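Local coordinates for Tb427.07.360- putative uncharacterized metacyclic invariant surface protein from Trypanosoma brucei (Trypanosoma brucei, PDB 5VTL) that is of unknown function but, as a putative metacyclic invariant surface protein with an extended helical architecture, probably sits on the surface of the trypanosome, at residues C11-G23 / G131-L144. Numbering follows the deposited sequence.
Sequences CLFSEALHGIPFG and GCSLPNRGVNSWVL
Cys132 is tied covalently to Cys11: SG meets SG at 2.1 Å, with a C-S-S-C torsion of 102°, so the loop 131-140 starts from a fixed point on helix 4-58. Next, Leu134 N donates to Glu15 OE2 (3.1 Å), reaching it from above the carboxylate plane; with CG anti to the carbonyl carbon (chi1 -66°) and the chain then extended, Glu15 runs back along the loop. Pro135 lays CB against His18 O and CB. The loop backbone then docks directly: Asn136 N gives Glu15 O a nearly straight bond (2.9 Å), and Gly19 CA lies 3.3 Å from Asn136 O, a CA-H...O contact that the missing side chain permits. The Arg137 guanidinium stacks flat over one face of the Phe22 ring, centres 4.1 Å apart and planes at 19°. Val139 turns inward, CG1 on Gly19 C (3.5 Å) and CG2 against Ala16 CB and Ile20 CD1. Asn140 OD1 caps helix 141-154 by accepting from Val143 N, and Val143 CG1 (3.9 Å) and Leu144 CD2 meet Ala16 CB. Farther along helix 141-154, Ala147 and Phe150 touch Leu12; helices 105-116 and 157-209 pack on Phe13, and helix 63-102 meets Leu17 and Ile20.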
ATOM      1  N   CYS A  11     -16.444  16.105   8.181  1.00  4.59           N
ATOM      2  CA  CYS A  11     -16.292  14.916   8.999  1.00  4.20           C
ATOM      3  C   CYS A  11     -15.563  13.796   8.236  1.00  4.54           C
ATOM      4  O   CYS A  11     -14.642  13.165   8.749  1.00  4.08           O
ATOM      5  CB  CYS A  11     -17.649  14.436   9.516  1.00  5.75           C
ATOM      6  SG  CYS A  11     -17.441  12.999  10.588  1.00  8.99           S
ATOM      7  N   LEU A  12     -15.957  13.561   6.992  1.00  4.92           N
ATOM      8  CA  LEU A  12     -15.253  12.591   6.157  1.00  4.81           C
ATOM      9  C   LEU A  12     -13.762  12.897   6.078  1.00  5.36           C
ATOM     10  O   LEU A  12     -12.924  11.992   6.182  1.00  4.29           O
ATOM     11  CB  LEU A  12     -15.871  12.562   4.761  1.00  3.56           C
ATOM     12  CG  LEU A  12     -15.473  11.403   3.842  1.00  6.86           C
ATOM     13  CD1 LEU A  12     -16.601  11.136   2.832  1.00 13.13           C
ATOM     14  CD2 LEU A  12     -14.179  11.708   3.087  1.00 10.19           C
ATOM     15  N   PHE A  13     -13.430  14.172   5.937  1.00  4.26           N
ATOM     16  CA  PHE A  13     -12.034  14.597   5.828  1.00  3.09           C
ATOM     17  C   PHE A  13     -11.278  14.359   7.160  1.00  4.79           C
ATOM     18  O   PHE A  13     -10.174  13.808   7.182  1.00  3.46           O
ATOM     19  CB  PHE A  13     -12.009  16.077   5.429  1.00  3.21           C
ATOM     20  CG  PHE A  13     -10.648  16.603   5.089  1.00 13.85           C
ATOM     21  CD1 PHE A  13      -9.676  15.777   4.549  1.00 16.51           C
ATOM     22  CD2 PHE A  13     -10.329  17.931   5.343  1.00 22.98           C
ATOM     23  CE1 PHE A  13      -8.425  16.270   4.238  1.00 12.81           C
ATOM     24  CE2 PHE A  13      -9.069  18.432   5.031  1.00 23.20           C
ATOM     25  CZ  PHE A  13      -8.120  17.597   4.484  1.00 16.32           C
ATOM     26  N   SER A  14     -11.885  14.758   8.275  1.00  4.83           N
ATOM     27  CA  SER A  14     -11.273  14.542   9.577  1.00  4.78           C
ATOM     28  C   SER A  14     -11.029  13.060   9.873  1.00  5.03           C
ATOM     29  O   SER A  14      -9.932  12.657  10.321  1.00  5.09           O
ATOM     30  CB  SER A  14     -12.142  15.140  10.668  1.00  5.09           C
ATOM     31  OG  SER A  14     -11.572  14.889  11.943  1.00  4.80           O
ATOM     32  N   GLU A  15     -12.042  12.230   9.645  1.00  4.01           N
ATOM     33  CA  GLU A  15     -11.900  10.812   9.944  1.00  3.46           C
ATOM     34  C   GLU A  15     -10.893  10.152   8.989  1.00  3.40           C
ATOM     35  O   GLU A  15     -10.179   9.234   9.360  1.00  5.51           O
ATOM     36  CB  GLU A  15     -13.273  10.124   9.918  1.00  8.59           C
ATOM     37  CG  GLU A  15     -14.160  10.636  11.060  1.00  4.77           C
ATOM     38  CD  GLU A  15     -15.534  10.000  11.138  1.00  8.71           C
ATOM     39  OE1 GLU A  15     -16.017   9.472  10.117  1.00  5.48           O
ATOM     40  OE2 GLU A  15     -16.128  10.043  12.257  1.00  7.02           O
ATOM     41  N   ALA A  16     -10.818  10.649   7.763  1.00  3.78           N
ATOM     42  CA  ALA A  16      -9.784  10.205   6.834  1.00  3.31           C
ATOM     43  C   ALA A  16      -8.382  10.504   7.376  1.00  5.03           C
ATOM     44  O   ALA A  16      -7.522   9.630   7.402  1.00  3.61           O
ATOM     45  CB  ALA A  16      -9.994  10.876   5.463  1.00  2.46           C
ATOM     46  N   LEU A  17      -8.150  11.741   7.813  1.00  5.43           N
ATOM     47  CA  LEU A  17      -6.836  12.147   8.282  1.00  3.63           C
ATOM     48  C   LEU A  17      -6.478  11.387   9.551  1.00  3.83           C
ATOM     49  O   LEU A  17      -5.341  10.970   9.708  1.00  3.45           O
ATOM     50  CB  LEU A  17      -6.803  13.644   8.567  1.00  4.61           C
ATOM     51  CG  LEU A  17      -6.950  14.552   7.347  1.00  7.39           C
ATOM     52  CD1 LEU A  17      -7.232  15.989   7.802  1.00  6.87           C
ATOM     53  CD2 LEU A  17      -5.708  14.462   6.487  1.00  8.55           C
ATOM     54  N   HIS A  18      -7.438  11.202  10.455  1.00  4.81           N
ATOM     55  CA  HIS A  18      -7.143  10.446  11.670  1.00  4.07           C
ATOM     56  C   HIS A  18      -6.945   8.968  11.414  1.00  6.11           C
ATOM     57  O   HIS A  18      -6.389   8.249  12.252  1.00  6.33           O
ATOM     58  CB  HIS A  18      -8.244  10.629  12.697  1.00  8.98           C
ATOM     59  CG  HIS A  18      -8.168  11.939  13.399  1.00  9.58           C
ATOM     60  ND1 HIS A  18      -9.018  12.985  13.114  1.00  8.35           N
ATOM     61  CD2 HIS A  18      -7.311  12.387  14.345  1.00  2.65           C
ATOM     62  CE1 HIS A  18      -8.700  14.018  13.878  1.00  3.41           C
ATOM     63  NE2 HIS A  18      -7.670  13.680  14.634  1.00 11.03           N
ATOM     64  N   GLY A  19      -7.457   8.500  10.285  1.00  4.62           N
ATOM     65  CA  GLY A  19      -7.276   7.116   9.909  1.00  5.52           C
ATOM     66  C   GLY A  19      -5.918   6.788   9.323  1.00  6.20           C
ATOM     67  O   GLY A  19      -5.526   5.630   9.308  1.00  6.20           O
ATOM     68  N   ILE A  20      -5.203   7.805   8.859  1.00  3.84           N
ATOM     69  CA  ILE A  20      -3.931   7.622   8.143  1.00  7.95           C
ATOM     70  C   ILE A  20      -2.904   6.780   8.920  1.00  7.81           C
ATOM     71  O   ILE A  20      -2.302   5.877   8.354  1.00  5.59           O
ATOM     72  CB  ILE A  20      -3.294   8.989   7.743  1.00  9.34           C
ATOM     73  CG1 ILE A  20      -4.131   9.706   6.661  1.00 13.76           C
ATOM     74  CG2 ILE A  20      -1.836   8.834   7.278  1.00 10.21           C
ATOM     75  CD1 ILE A  20      -4.013   9.183   5.289  1.00 15.73           C
ATOM     76  N   PRO A  21      -2.706   7.069  10.219  1.00 10.04           N
ATOM     77  CA  PRO A  21      -1.743   6.247  10.974  1.00  7.47           C
ATOM     78  C   PRO A  21      -2.103   4.781  10.946  1.00  9.73           C
ATOM     79  O   PRO A  21      -1.212   3.939  10.853  1.00 13.98           O
ATOM     80  CB  PRO A  21      -1.828   6.791  12.410  1.00 11.18           C
ATOM     81  CG  PRO A  21      -2.463   8.114  12.312  1.00 13.49           C
ATOM     82  CD  PRO A  21      -3.232   8.192  11.011  1.00  7.99           C
ATOM     83  N   PHE A  22      -3.391   4.466  11.004  1.00  7.65           N
ATOM     84  CA  PHE A  22      -3.814   3.073  10.987  1.00 10.24           C
ATOM     85  C   PHE A  22      -3.589   2.459   9.601  1.00 10.70           C
ATOM     86  O   PHE A  22      -3.095   1.337   9.480  1.00 11.96           O
ATOM     87  CB  PHE A  22      -5.275   2.940  11.400  1.00 10.93           C
ATOM     88  CG  PHE A  22      -5.551   3.428  12.789  1.00 11.05           C
ATOM     89  CD1 PHE A  22      -5.368   2.595  13.883  1.00 15.32           C
ATOM     90  CD2 PHE A  22      -6.000   4.714  13.004  1.00 11.72           C
ATOM     91  CE1 PHE A  22      -5.619   3.029  15.152  1.00 18.21           C
ATOM     92  CE2 PHE A  22      -6.256   5.155  14.284  1.00 12.59           C
ATOM     93  CZ  PHE A  22      -6.064   4.304  15.360  1.00 12.97           C
ATOM     94  N   GLY A  23      -3.938   3.189   8.552  1.00  8.68           N
ATOM     95  CA  GLY A  23      -3.804   2.647   7.222  1.00  6.38           C
ATOM     96  C   GLY A  23      -2.359   2.349   6.869  1.00  8.06           C
ATOM     97  O   GLY A  23      -2.069   1.341   6.239  1.00  7.56           O
ATOM     98  N   GLY A 131     -20.517  13.809  16.650  1.00  8.17           N
ATOM     99  CA  GLY A 131     -20.241  12.368  16.642  1.00 12.77           C
ATOM    100  C   GLY A 131     -19.058  11.973  15.762  1.00  9.64           C
ATOM    101  O   GLY A 131     -18.785  10.796  15.547  1.00  8.72           O
ATOM    102  N   CYS A 132     -18.361  12.976  15.258  1.00  6.56           N
ATOM    103  CA  CYS A 132     -17.337  12.760  14.246  1.00  8.36           C
ATOM    104  C   CYS A 132     -16.011  12.415  14.893  1.00  8.54           C
ATOM    105  O   CYS A 132     -15.117  13.240  14.961  1.00  7.77           O
ATOM    106  CB  CYS A 132     -17.190  14.019  13.365  1.00  8.68           C
ATOM    107  SG  CYS A 132     -16.109  13.699  11.990  1.00  8.81           S
ATOM    108  N   SER A 133     -15.886  11.190  15.394  1.00  8.91           N
ATOM    109  CA  SER A 133     -14.711  10.842  16.195  1.00  8.01           C
ATOM    110  C   SER A 133     -14.264   9.424  15.931  1.00 13.53           C
ATOM    111  O   SER A 133     -13.612   8.820  16.779  1.00 11.15           O
ATOM    112  CB  SER A 133     -15.053  10.984  17.665  1.00 11.27           C
ATOM    113  OG  SER A 133     -16.167  10.161  17.980  1.00 12.89           O
ATOM    114  N   LEU A 134     -14.621   8.906  14.755  1.00  8.17           N
ATOM    115  CA  LEU A 134     -14.284   7.536  14.371  1.00  8.31           C
ATOM    116  C   LEU A 134     -13.308   7.553  13.193  1.00 10.89           C
ATOM    117  O   LEU A 134     -13.736   7.798  12.031  1.00  8.79           O
ATOM    118  CB  LEU A 134     -15.555   6.787  14.002  1.00 12.62           C
ATOM    119  CG  LEU A 134     -15.410   5.301  13.662  1.00 26.35           C
ATOM    120  CD1 LEU A 134     -14.739   4.518  14.787  1.00 38.05           C
ATOM    121  CD2 LEU A 134     -16.766   4.704  13.346  1.00 35.44           C
ATOM    122  N   PRO A 135     -12.003   7.301  13.474  1.00  7.54           N
ATOM    123  CA  PRO A 135     -11.020   7.291  12.389  1.00  6.56           C
ATOM    124  C   PRO A 135     -11.382   6.278  11.329  1.00  9.40           C
ATOM    125  O   PRO A 135     -11.855   5.192  11.648  1.00  8.35           O
ATOM    126  CB  PRO A 135      -9.700   6.901  13.093  1.00 10.63           C
ATOM    127  CG  PRO A 135      -9.886   7.339  14.496  1.00 14.48           C
ATOM    128  CD  PRO A 135     -11.353   7.071  14.780  1.00 10.03           C
ATOM    129  N   ASN A 136     -11.178   6.654  10.072  1.00  4.56           N
ATOM    130  CA  ASN A 136     -11.461   5.782   8.971  1.00  3.89           C
ATOM    131  C   ASN A 136     -10.231   4.955   8.682  1.00  4.37           C
ATOM    132  O   ASN A 136      -9.346   5.375   7.955  1.00  6.38           O
ATOM    133  CB  ASN A 136     -11.870   6.611   7.756  1.00  6.59           C
ATOM    134  CG  ASN A 136     -12.196   5.765   6.572  1.00  9.72           C
ATOM    135  OD1 ASN A 136     -12.121   4.546   6.638  1.00  8.11           O
ATOM    136  ND2 ASN A 136     -12.541   6.403   5.465  1.00  8.85           N
ATOM    137  N   ARG A 137     -10.189   3.765   9.260  1.00  4.10           N
ATOM    138  CA  ARG A 137      -9.059   2.891   9.092  1.00  5.35           C
ATOM    139  C   ARG A 137      -8.977   2.369   7.641  1.00  8.36           C
ATOM    140  O   ARG A 137      -7.977   1.790   7.241  1.00  9.41           O
ATOM    141  CB  ARG A 137      -9.170   1.723  10.058  1.00  8.88           C
ATOM    142  CG  ARG A 137      -9.280   2.138  11.496  1.00 12.35           C
ATOM    143  CD  ARG A 137      -9.044   0.955  12.427  1.00 14.00           C
ATOM    144  NE  ARG A 137      -8.854   1.441  13.789  1.00 17.60           N
ATOM    145  CZ  ARG A 137      -8.317   0.734  14.773  1.00 21.06           C
ATOM    146  NH1 ARG A 137      -7.910  -0.513  14.565  1.00 16.56           N
ATOM    147  NH2 ARG A 137      -8.203   1.292  15.969  1.00 31.76           N
ATOM    148  N   GLY A 138     -10.031   2.585   6.863  1.00  7.50           N
ATOM    149  CA  GLY A 138     -10.034   2.198   5.460  1.00  6.52           C
ATOM    150  C   GLY A 138      -9.537   3.299   4.532  1.00  4.57           C
ATOM    151  O   GLY A 138      -9.653   3.198   3.318  1.00  8.78           O
ATOM    152  N   VAL A 139      -8.971   4.353   5.096  1.00  6.62           N
ATOM    153  CA  VAL A 139      -8.487   5.469   4.294  1.00  3.32           C
ATOM    154  C   VAL A 139      -7.453   5.010   3.248  1.00  5.85           C
ATOM    155  O   VAL A 139      -6.687   4.079   3.478  1.00  6.19           O
ATOM    156  CB  VAL A 139      -7.896   6.581   5.214  1.00  5.00           C
ATOM    157  CG1 VAL A 139      -6.669   6.092   5.941  1.00  7.60           C
ATOM    158  CG2 VAL A 139      -7.592   7.854   4.432  1.00  3.77           C
ATOM    159  N   ASN A 140      -7.468   5.657   2.090  1.00  2.94           N
ATOM    160  CA  ASN A 140      -6.503   5.395   1.038  1.00  4.52           C
ATOM    161  C   ASN A 140      -6.514   6.612   0.132  1.00  5.77           C
ATOM    162  O   ASN A 140      -7.197   7.586   0.436  1.00  6.89           O
ATOM    163  CB  ASN A 140      -6.824   4.090   0.289  1.00  6.93           C
ATOM    164  CG  ASN A 140      -8.236   4.050  -0.284  1.00  8.82           C
ATOM    165  OD1 ASN A 140      -8.845   5.085  -0.577  1.00  5.70           O
ATOM    166  ND2 ASN A 140      -8.756   2.855  -0.457  1.00 10.94           N
ATOM    167  N   SER A 141      -5.794   6.574  -0.980  1.00  4.46           N
ATOM    168  CA  SER A 141      -5.738   7.755  -1.824  1.00  5.44           C
ATOM    169  C   SER A 141      -7.109   8.100  -2.369  1.00  3.61           C
ATOM    170  O   SER A 141      -7.416   9.283  -2.545  1.00  5.19           O
ATOM    171  CB  SER A 141      -4.761   7.587  -2.987  1.00  7.54           C
ATOM    172  OG  SER A 141      -3.444   7.357  -2.564  1.00 10.00           O
ATOM    173  N   TRP A 142      -7.937   7.085  -2.627  1.00  5.80           N
ATOM    174  CA  TRP A 142      -9.272   7.330  -3.203  1.00  8.74           C
ATOM    175  C   TRP A 142     -10.117   8.132  -2.203  1.00  5.45           C
ATOM    176  O   TRP A 142     -10.744   9.127  -2.559  1.00  4.58           O
ATOM    177  CB  TRP A 142      -9.970   6.017  -3.627  1.00  5.35           C
ATOM    178  CG  TRP A 142     -11.355   6.227  -4.203  1.00  6.19           C
ATOM    179  CD1 TRP A 142     -11.685   6.456  -5.525  1.00  5.93           C
ATOM    180  CD2 TRP A 142     -12.598   6.230  -3.480  1.00  6.01           C
ATOM    181  NE1 TRP A 142     -13.045   6.590  -5.652  1.00  7.01           N
ATOM    182  CE2 TRP A 142     -13.628   6.459  -4.417  1.00  7.93           C
ATOM    183  CE3 TRP A 142     -12.940   6.059  -2.132  1.00  6.50           C
ATOM    184  CZ2 TRP A 142     -14.957   6.537  -4.049  1.00  8.16           C
ATOM    185  CZ3 TRP A 142     -14.258   6.133  -1.778  1.00  9.07           C
ATOM    186  CH2 TRP A 142     -15.254   6.372  -2.739  1.00  6.87           C
ATOM    187  N   VAL A 143     -10.108   7.717  -0.935  1.00  7.15           N
ATOM    188  CA  VAL A 143     -10.813   8.452   0.109  1.00  5.55           C
ATOM    189  C   VAL A 143     -10.298   9.893   0.248  1.00  9.80           C
ATOM    190  O   VAL A 143     -11.080  10.815   0.425  1.00  5.34           O
ATOM    191  CB  VAL A 143     -10.686   7.731   1.478  1.00  4.71           C
ATOM    192  CG1 VAL A 143     -11.289   8.575   2.624  1.00  5.91           C
ATOM    193  CG2 VAL A 143     -11.347   6.349   1.410  1.00  5.24           C
ATOM    194  N   LEU A 144      -8.988  10.097   0.179  1.00  5.75           N
ATOM    195  CA  LEU A 144      -8.461  11.461   0.281  1.00  7.26           C
ATOM    196  C   LEU A 144      -8.899  12.314  -0.910  1.00  5.79           C
ATOM    197  O   LEU A 144      -9.163  13.502  -0.761  1.00  4.74           O
ATOM    198  CB  LEU A 144      -6.930  11.472   0.391  1.00  5.31           C
ATOM    199  CG  LEU A 144      -6.313  10.809   1.627  1.00  3.63           C
ATOM    200  CD1 LEU A 144      -4.811  10.827   1.498  1.00  6.40           C
ATOM    201  CD2 LEU A 144      -6.731  11.486   2.896  1.00  8.99           C
TER
HETATM  202  O   HOH W   1     -13.410   9.139   5.929  1.00  7.09           O
HETATM  203  O   HOH W   2     -12.565  12.958  13.708  1.00  6.62           O
HETATM  204  O   HOH W   3     -18.611   9.638  12.531  1.00 16.19           O